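Nitrophorin Cim l NP (Cimex lectularius, PDB 2IMQ) binds heme b and delivers nitric oxide from the bed bug's saliva to the victim during feeding, causing vasodilation. Local coordinates at residues A[19-30]-A[265-275]. Residues are numbered along the deposited sequence; the frame is centred on the assembly and turned at random. Where two conformers were deposited one is given.
Sequences ERAPTNLEELLG and NYKQTEHRPVL. With HEM (protoporphyrin IX containing Fe), chain B.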
ATOM      1  N   GLU A  19       9.748  11.408   6.871  1.00 29.91           N
ATOM      2  CA  GLU A  19      10.893  10.531   7.129  1.00 31.31           C
ATOM      3  C   GLU A  19      11.565  10.044   5.852  1.00 30.96           C
ATOM      4  O   GLU A  19      10.903   9.641   4.912  1.00 28.71           O
ATOM      5  CB  GLU A  19      10.569   9.348   8.027  1.00 32.76           C
ATOM      6  CG  GLU A  19      11.445   9.314   9.284  0.50 35.73           C
ATOM      7  CD  GLU A  19      12.239   8.040   9.377  0.50 36.93           C
ATOM      8  OE1 GLU A  19      13.358   8.062   9.930  0.50 36.29           O
ATOM      9  OE2 GLU A  19      11.744   7.010   8.866  0.50 38.51           O
ATOM     10  N   ARG A  20      12.894  10.083   5.846  1.00 31.40           N
ATOM     11  CA  ARG A  20      13.675   9.469   4.789  1.00 32.08           C
ATOM     12  C   ARG A  20      13.536   7.963   4.733  1.00 30.05           C
ATOM     13  O   ARG A  20      13.247   7.312   5.726  1.00 30.35           O
ATOM     14  CB  ARG A  20      15.154   9.792   4.970  1.00 33.77           C
ATOM     15  CG  ARG A  20      15.816   9.170   6.165  1.00 37.12           C
ATOM     16  CD  ARG A  20      17.265   9.534   6.270  1.00 39.13           C
ATOM     17  NE  ARG A  20      17.894   9.038   7.487  1.00 43.62           N
ATOM     18  CZ  ARG A  20      19.154   9.316   7.851  1.00 47.30           C
ATOM     19  NH1 ARG A  20      19.930  10.082   7.085  1.00 49.83           N
ATOM     20  NH2 ARG A  20      19.649   8.824   8.983  1.00 48.89           N
ATOM     21  N   ALA A  21      13.730   7.386   3.559  1.00 28.36           N
ATOM     22  CA  ALA A  21      13.758   5.945   3.457  1.00 29.49           C
ATOM     23  C   ALA A  21      14.808   5.375   4.381  1.00 29.93           C
ATOM     24  O   ALA A  21      15.936   5.924   4.504  1.00 30.48           O
ATOM     25  CB  ALA A  21      14.026   5.499   2.045  1.00 28.27           C
ATOM     26  N   PRO A  22      14.490   4.250   5.020  1.00 30.59           N
ATOM     27  CA  PRO A  22      15.480   3.551   5.811  1.00 31.40           C
ATOM     28  C   PRO A  22      16.526   2.942   4.898  1.00 31.35           C
ATOM     29  O   PRO A  22      16.336   2.855   3.686  1.00 28.96           O
ATOM     30  CB  PRO A  22      14.664   2.489   6.559  1.00 32.50           C
ATOM     31  CG  PRO A  22      13.493   2.288   5.766  1.00 31.96           C
ATOM     32  CD  PRO A  22      13.192   3.547   5.022  1.00 31.65           C
ATOM     33  N   THR A  23      17.651   2.568   5.476  1.00 32.56           N
ATOM     34  CA  THR A  23      18.740   1.996   4.710  1.00 32.27           C
ATOM     35  C   THR A  23      18.690   0.468   4.788  1.00 31.25           C
ATOM     36  O   THR A  23      19.233  -0.185   3.905  1.00 31.97           O
ATOM     37  CB  THR A  23      20.080   2.601   5.220  1.00 33.20           C
ATOM     38  OG1 THR A  23      21.132   2.377   4.274  1.00 39.77           O
ATOM     39  CG2 THR A  23      20.528   2.001   6.512  1.00 32.74           C
ATOM     40  N   ASN A  24      18.013  -0.090   5.806  1.00 30.48           N
ATOM     41  CA  ASN A  24      17.808  -1.527   5.937  1.00 28.90           C
ATOM     42  C   ASN A  24      16.470  -1.942   5.272  1.00 27.87           C
ATOM     43  O   ASN A  24      15.410  -1.755   5.826  1.00 29.60           O
ATOM     44  CB  ASN A  24      18.031  -2.018   7.398  1.00 31.56           C
ATOM     45  CG  ASN A  24      16.785  -2.104   8.257  1.00 34.46           C
ATOM     46  OD1 ASN A  24      16.375  -1.126   8.859  1.00 36.93           O
ATOM     47  ND2 ASN A  24      16.167  -3.306   8.298  1.00 42.68           N
ATOM     48  N   LEU A  25      16.561  -2.452   4.053  1.00 23.73           N
ATOM     49  CA  LEU A  25      15.395  -2.542   3.160  1.00 23.30           C
ATOM     50  C   LEU A  25      14.936  -3.953   2.940  1.00 22.19           C
ATOM     51  O   LEU A  25      13.810  -4.186   2.526  1.00 21.63           O
ATOM     52  CB  LEU A  25      15.725  -1.883   1.835  1.00 21.84           C
ATOM     53  CG  LEU A  25      16.026  -0.384   1.812  1.00 23.14           C
ATOM     54  CD1 LEU A  25      16.432   0.013   0.418  1.00 26.57           C
ATOM     55  CD2 LEU A  25      14.843   0.456   2.295  1.00 25.67           C
ATOM     56  N   GLU A  26      15.785  -4.936   3.185  1.00 23.01           N
ATOM     57  CA  GLU A  26      15.389  -6.308   3.018  1.00 24.41           C
ATOM     58  C   GLU A  26      14.202  -6.673   3.876  1.00 23.66           C
ATOM     59  O   GLU A  26      13.287  -7.321   3.411  1.00 24.39           O
ATOM     60  CB  GLU A  26      16.551  -7.286   3.310  1.00 24.48           C
ATOM     61  CG  GLU A  26      17.597  -7.330   2.225  1.00 27.94           C
ATOM     62  CD  GLU A  26      18.434  -8.597   2.243  1.00 31.49           C
ATOM     63  OE1 GLU A  26      18.451  -9.244   3.296  1.00 39.67           O
ATOM     64  OE2 GLU A  26      19.041  -8.958   1.196  1.00 40.67           O
ATOM     65  N   GLU A  27      14.222  -6.267   5.127  1.00 23.83           N
ATOM     66  CA  GLU A  27      13.126  -6.533   6.001  1.00 23.58           C
ATOM     67  C   GLU A  27      11.829  -5.834   5.518  1.00 21.48           C
ATOM     68  O   GLU A  27      10.757  -6.449   5.511  1.00 21.75           O
ATOM     69  CB  GLU A  27      13.460  -6.062   7.397  1.00 24.34           C
ATOM     70  CG  GLU A  27      12.417  -6.382   8.435  1.00 27.49           C
ATOM     71  CD  GLU A  27      12.811  -5.925   9.831  1.00 30.24           C
ATOM     72  OE1 GLU A  27      12.043  -6.194  10.757  1.00 37.35           O
ATOM     73  OE2 GLU A  27      13.870  -5.286  10.011  1.00 40.11           O
ATOM     74  N   LEU A  28      11.959  -4.577   5.115  1.00 20.23           N
ATOM     75  CA  LEU A  28      10.839  -3.775   4.644  1.00 19.73           C
ATOM     76  C   LEU A  28      10.122  -4.453   3.489  1.00 18.50           C
ATOM     77  O   LEU A  28       8.902  -4.386   3.371  1.00 20.14           O
ATOM     78  CB  LEU A  28      11.361  -2.395   4.225  1.00 18.74           C
ATOM     79  CG  LEU A  28      10.271  -1.409   3.883  1.00 19.88           C
ATOM     80  CD1 LEU A  28       9.512  -0.942   5.087  1.00 21.59           C
ATOM     81  CD2 LEU A  28      10.793  -0.226   3.130  1.00 22.20           C
ATOM     82  N   LEU A  29      10.883  -5.130   2.621  1.00 18.02           N
ATOM     83  CA  LEU A  29      10.339  -5.732   1.418  1.00 18.88           C
ATOM     84  C   LEU A  29      10.058  -7.215   1.569  1.00 17.98           C
ATOM     85  O   LEU A  29       9.578  -7.863   0.651  1.00 19.60           O
ATOM     86  CB  LEU A  29      11.278  -5.503   0.238  1.00 19.43           C
ATOM     87  CG  LEU A  29      11.694  -4.075   0.019  1.00 23.58           C
ATOM     88  CD1 LEU A  29      12.713  -4.036  -1.086  1.00 27.40           C
ATOM     89  CD2 LEU A  29      10.574  -3.230  -0.282  1.00 24.13           C
ATOM     90  N   GLY A  30      10.272  -7.770   2.752  1.00 18.45           N
ATOM     91  CA  GLY A  30       9.959  -9.148   3.007  1.00 18.55           C
ATOM     92  C   GLY A  30      10.977 -10.113   2.410  1.00 19.97           C
ATOM     93  O   GLY A  30      10.590 -11.210   2.086  1.00 21.44           O
ATOM     94  N   ASN A 265       9.571  -3.320  13.749  1.00 27.44           N
ATOM     95  CA  ASN A 265      11.004  -2.890  13.855  1.00 28.01           C
ATOM     96  C   ASN A 265      11.323  -1.557  13.212  1.00 29.10           C
ATOM     97  O   ASN A 265      12.374  -0.971  13.453  1.00 31.08           O
ATOM     98  CB  ASN A 265      11.923  -3.960  13.247  1.00 29.55           C
ATOM     99  CG  ASN A 265      12.011  -5.185  14.096  1.00 31.37           C
ATOM    100  OD1 ASN A 265      11.852  -5.110  15.334  1.00 34.56           O
ATOM    101  ND2 ASN A 265      12.257  -6.326  13.466  1.00 34.00           N
ATOM    102  N   TYR A 266      10.431  -1.094  12.324  1.00 26.77           N
ATOM    103  CA  TYR A 266      10.544   0.234  11.767  1.00 26.71           C
ATOM    104  C   TYR A 266       9.750   1.217  12.603  1.00 27.21           C
ATOM    105  O   TYR A 266       8.574   1.500  12.285  1.00 27.66           O
ATOM    106  CB  TYR A 266      10.073   0.221  10.288  1.00 25.63           C
ATOM    107  CG  TYR A 266      10.963  -0.611   9.399  1.00 23.75           C
ATOM    108  CD1 TYR A 266      10.734  -1.946   9.199  1.00 24.19           C
ATOM    109  CD2 TYR A 266      12.083  -0.054   8.789  1.00 26.87           C
ATOM    110  CE1 TYR A 266      11.566  -2.726   8.402  1.00 27.85           C
ATOM    111  CE2 TYR A 266      12.918  -0.822   7.973  1.00 23.66           C
ATOM    112  CZ  TYR A 266      12.676  -2.153   7.793  1.00 25.49           C
ATOM    113  OH  TYR A 266      13.462  -2.958   6.992  1.00 27.06           O
ATOM    114  N   LYS A 267      10.377   1.727  13.687  1.00 28.18           N
ATOM    115  CA  LYS A 267       9.702   2.590  14.656  1.00 29.05           C
ATOM    116  C   LYS A 267       9.929   4.060  14.464  1.00 30.70           C
ATOM    117  O   LYS A 267       9.511   4.879  15.298  1.00 32.95           O
ATOM    118  CB  LYS A 267      10.144   2.270  16.091  1.00 31.01           C
ATOM    119  CG  LYS A 267       9.967   0.853  16.477  1.00 29.13           C
ATOM    120  CD  LYS A 267      10.299   0.605  17.943  1.00 30.95           C
ATOM    121  CE  LYS A 267      10.571  -0.868  18.160  1.00 33.90           C
ATOM    122  NZ  LYS A 267       9.369  -1.722  17.911  1.00 33.35           N
ATOM    123  N   GLN A 268      10.566   4.422  13.371  1.00 31.86           N
ATOM    124  CA  GLN A 268      11.054   5.772  13.180  1.00 33.21           C
ATOM    125  C   GLN A 268       9.929   6.768  13.157  1.00 32.37           C
ATOM    126  O   GLN A 268      10.140   7.976  13.331  1.00 34.56           O
ATOM    127  CB  GLN A 268      11.809   5.905  11.845  1.00 34.37           C
ATOM    128  CG  GLN A 268      13.022   5.003  11.713  1.00 36.49           C
ATOM    129  CD  GLN A 268      12.780   3.809  10.834  1.00 36.82           C
ATOM    130  OE1 GLN A 268      13.461   3.614   9.845  1.00 40.59           O
ATOM    131  NE2 GLN A 268      11.820   3.023  11.181  1.00 32.30           N
ATOM    132  N   THR A 269       8.694   6.310  12.905  1.00 31.01           N
ATOM    133  CA  THR A 269       7.630   7.282  12.830  1.00 29.07           C
ATOM    134  C   THR A 269       6.356   6.824  13.560  1.00 26.24           C
ATOM    135  O   THR A 269       6.342   5.816  14.204  1.00 26.48           O
ATOM    136  CB  THR A 269       7.375   7.664  11.376  1.00 30.36           C
ATOM    137  OG1 THR A 269       6.760   8.944  11.310  1.00 34.10           O
ATOM    138  CG2 THR A 269       6.396   6.746  10.667  1.00 30.95           C
ATOM    139  N   GLU A 270       5.345   7.643  13.460  1.00 23.53           N
ATOM    140  CA  GLU A 270       4.093   7.427  14.137  1.00 22.31           C
ATOM    141  C   GLU A 270       3.244   6.260  13.565  1.00 18.97           C
ATOM    142  O   GLU A 270       2.341   5.779  14.238  1.00 18.38           O
ATOM    143  CB  GLU A 270       3.235   8.666  13.981  1.00 23.04           C
ATOM    144  CG  GLU A 270       3.709  10.004  14.464  1.00 29.21           C
ATOM    145  CD  GLU A 270       2.591  11.002  14.149  1.00 29.79           C
ATOM    146  OE1 GLU A 270       1.960  10.918  13.049  1.00 37.51           O
ATOM    147  OE2 GLU A 270       2.307  11.820  15.017  1.00 41.46           O
ATOM    148  N   HIS A 271       3.487   5.904  12.307  1.00 17.81           N
ATOM    149  CA  HIS A 271       2.861   4.748  11.671  1.00 16.61           C
ATOM    150  C   HIS A 271       3.905   3.681  11.459  1.00 18.14           C
ATOM    151  O   HIS A 271       5.081   3.970  11.159  1.00 21.76           O
ATOM    152  CB  HIS A 271       2.382   5.093  10.275  1.00 16.83           C
ATOM    153  CG  HIS A 271       1.388   6.177  10.184  1.00 16.56           C
ATOM    154  ND1 HIS A 271       0.049   5.939   9.907  1.00 16.56           N
ATOM    155  CD2 HIS A 271       1.555   7.516  10.177  1.00 19.02           C
ATOM    156  CE1 HIS A 271      -0.564   7.101   9.787  1.00 16.67           C
ATOM    157  NE2 HIS A 271       0.324   8.072   9.940  1.00 18.34           N
ATOM    158  N   ARG A 272       3.503   2.439  11.461  1.00 17.25           N
ATOM    159  CA  ARG A 272       4.373   1.324  11.142  1.00 17.87           C
ATOM    160  C   ARG A 272       4.053   0.832   9.742  1.00 17.26           C
ATOM    161  O   ARG A 272       2.885   0.716   9.364  1.00 18.46           O
ATOM    162  CB  ARG A 272       4.174   0.188  12.140  1.00 20.03           C
ATOM    163  CG  ARG A 272       4.375   0.604  13.604  1.00 24.90           C
ATOM    164  CD  ARG A 272       5.813   0.967  13.875  1.00 28.66           C
ATOM    165  NE  ARG A 272       6.058   2.254  14.548  1.00 31.81           N
ATOM    166  CZ  ARG A 272       6.289   2.427  15.836  1.00 31.46           C
ATOM    167  NH1 ARG A 272       6.240   1.404  16.696  1.00 32.85           N
ATOM    168  NH2 ARG A 272       6.585   3.639  16.283  1.00 32.38           N
ATOM    169  N   PRO A 273       5.078   0.450   8.982  1.00 16.36           N
ATOM    170  CA  PRO A 273       4.860  -0.096   7.633  1.00 16.87           C
ATOM    171  C   PRO A 273       4.109  -1.392   7.672  1.00 15.68           C
ATOM    172  O   PRO A 273       4.209  -2.152   8.659  1.00 16.51           O
ATOM    173  CB  PRO A 273       6.269  -0.282   7.057  1.00 17.98           C
ATOM    174  CG  PRO A 273       7.197   0.015   8.111  1.00 18.84           C
ATOM    175  CD  PRO A 273       6.510   0.491   9.307  1.00 16.26           C
ATOM    176  N   VAL A 274       3.387  -1.687   6.594  1.00 14.05           N
ATOM    177  CA  VAL A 274       2.621  -2.876   6.476  1.00 14.32           C
ATOM    178  C   VAL A 274       3.031  -3.646   5.250  1.00 14.89           C
ATOM    179  O   VAL A 274       3.009  -3.106   4.140  1.00 13.90           O
ATOM    180  CB  VAL A 274       1.112  -2.556   6.494  1.00 15.06           C
ATOM    181  CG1 VAL A 274       0.285  -3.772   6.189  1.00 16.00           C
ATOM    182  CG2 VAL A 274       0.669  -2.061   7.844  1.00 15.57           C
ATOM    183  N   LEU A 275       3.406  -4.913   5.450  1.00 14.78           N
ATOM    184  CA  LEU A 275       3.898  -5.785   4.432  1.00 15.23           C
ATOM    185  C   LEU A 275       2.917  -6.922   4.162  1.00 15.45           C
ATOM    186  O   LEU A 275       2.520  -7.638   5.107  1.00 15.80           O
ATOM    187  CB  LEU A 275       5.227  -6.379   4.926  1.00 17.21           C
ATOM    188  CG  LEU A 275       5.874  -7.452   4.082  1.00 17.09           C
ATOM    189  CD1 LEU A 275       6.245  -6.933   2.661  1.00 18.73           C
ATOM    190  CD2 LEU A 275       7.077  -7.961   4.768  1.00 18.90           C
TER
HETATM  191  CHA HEM B 300      12.403   7.357  -5.203  1.00 23.34           C
HETATM  192  CHB HEM B 300      10.954   4.809  -1.342  1.00 20.11           C
HETATM  193  CHC HEM B 300      11.034   8.818   1.320  1.00 23.61           C
HETATM  194  CHD HEM B 300      12.153  11.438  -2.503  1.00 25.58           C
HETATM  195  C1A HEM B 300      12.043   6.305  -4.412  1.00 21.64           C
HETATM  196  C2A HEM B 300      11.961   4.918  -4.806  1.00 20.72           C
HETATM  197  C3A HEM B 300      11.521   4.233  -3.720  1.00 19.99           C
HETATM  198  C4A HEM B 300      11.353   5.152  -2.631  1.00 21.58           C
HETATM  199  CMA HEM B 300      11.310   2.732  -3.643  1.00 21.47           C
HETATM  200  CAA HEM B 300      12.305   4.306  -6.184  1.00 20.89           C
HETATM  201  CBA HEM B 300      13.769   3.820  -6.006  1.00 24.12           C
HETATM  202  CGA HEM B 300      14.327   3.251  -7.302  1.00 24.76           C
HETATM  203  O1A HEM B 300      14.717   4.034  -8.167  1.00 26.02           O
HETATM  204  O2A HEM B 300      14.444   2.008  -7.444  1.00 23.54           O
HETATM  205  C1B HEM B 300      10.871   5.676  -0.299  1.00 19.88           C
HETATM  206  C2B HEM B 300      10.519   5.314   1.052  1.00 20.74           C
HETATM  207  C3B HEM B 300      10.542   6.409   1.803  1.00 21.93           C
HETATM  208  C4B HEM B 300      10.925   7.504   0.949  1.00 20.26           C
HETATM  209  CMB HEM B 300      10.218   3.884   1.331  1.00 21.48           C
HETATM  210  CAB HEM B 300      10.228   6.571   3.282  1.00 21.23           C
HETATM  211  CBB HEM B 300      10.279   5.527   4.121  1.00 29.84           C
HETATM  212  C1C HEM B 300      11.381   9.906   0.573  1.00 21.87           C
HETATM  213  C2C HEM B 300      11.431  11.281   1.002  1.00 23.36           C
HETATM  214  C3C HEM B 300      11.809  11.986  -0.061  1.00 26.20           C
HETATM  215  C4C HEM B 300      11.866  11.120  -1.197  1.00 23.98           C
HETATM  216  CMC HEM B 300      11.303  11.801   2.438  1.00 26.70           C
HETATM  217  CAC HEM B 300      12.046  13.488  -0.111  1.00 28.18           C
HETATM  218  CBC HEM B 300      11.090  14.366   0.186  1.00 33.04           C
HETATM  219  C1D HEM B 300      12.267  10.578  -3.573  1.00 24.11           C
HETATM  220  C2D HEM B 300      12.496  11.014  -4.929  1.00 27.77           C
HETATM  221  C3D HEM B 300      12.605   9.769  -5.749  1.00 26.50           C
HETATM  222  C4D HEM B 300      12.403   8.672  -4.839  1.00 24.29           C
HETATM  223  CMD HEM B 300      12.651  12.453  -5.423  1.00 28.07           C
HETATM  224  CAD HEM B 300      12.842   9.768  -7.269  1.00 28.27           C
HETATM  225  CBD HEM B 300      14.271  10.245  -7.470  1.00 30.51           C
HETATM  226  CGD HEM B 300      14.725   9.963  -8.868  1.00 33.90           C
HETATM  227  O1D HEM B 300      15.909  10.324  -9.171  1.00 36.29           O
HETATM  228  O2D HEM B 300      13.904   9.392  -9.643  1.00 35.87           O
HETATM  229  NA  HEM B 300      11.686   6.431  -3.074  1.00 23.10           N
HETATM  230  NB  HEM B 300      11.090   7.025  -0.337  1.00 20.46           N
HETATM  231  NC  HEM B 300      11.618   9.853  -0.768  1.00 23.09           N
HETATM  232  ND  HEM B 300      12.197   9.190  -3.572  1.00 24.50           N
HETATM  233 FE   HEM B 300      11.789   8.119  -1.907  1.00 24.93          FE
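The ring of Tyr266 carries Leu28 CD1 over the centre of one face, a CH-pi contact 4.2 Å from the centroid, and meets Asn24 O in plane at its edge. Pro22 CG and the Glu27 carboxyl carbon approach the ring obliquely. In this DNase I-like beta-sandwich, the contact joins the loop and short helix after strand 6-17 to the loop leading into strand 274-281, its antiparallel neighbour in the sheet. With chi1 at -65°, CG lies beside the backbone N of Tyr266 and the phenol reaches the backbone between Asn24 and Leu28. There the firm bond is the one Tyr266 OH donates to Asn24 O (2.6 Å); the N-H of Leu28 adds a weak, bent second, with Leu28 N 2.9 Å from Tyr266 OH.

The side chain of Glu27 is extended, with CG anti to the backbone N (chi1 -176°), which carries the carboxylate past the ring in the opposite direction to Asn265, whose amide N-H is taken by Glu27 OE1 on the syn lone pair. Toward the heme, Pro22 CD lies 3.6 Å from the vinyl carbon CBB, while Pro22 CG packs against Tyr266 CE2. Leu28 CD1 also touches Pro273, which rests on Trp14 of strand 6-17. Gly30 closes the helix in a Schellman motif, its N bonded to Glu27 O, and its CA packs 3.6 Å from Leu275 CD2.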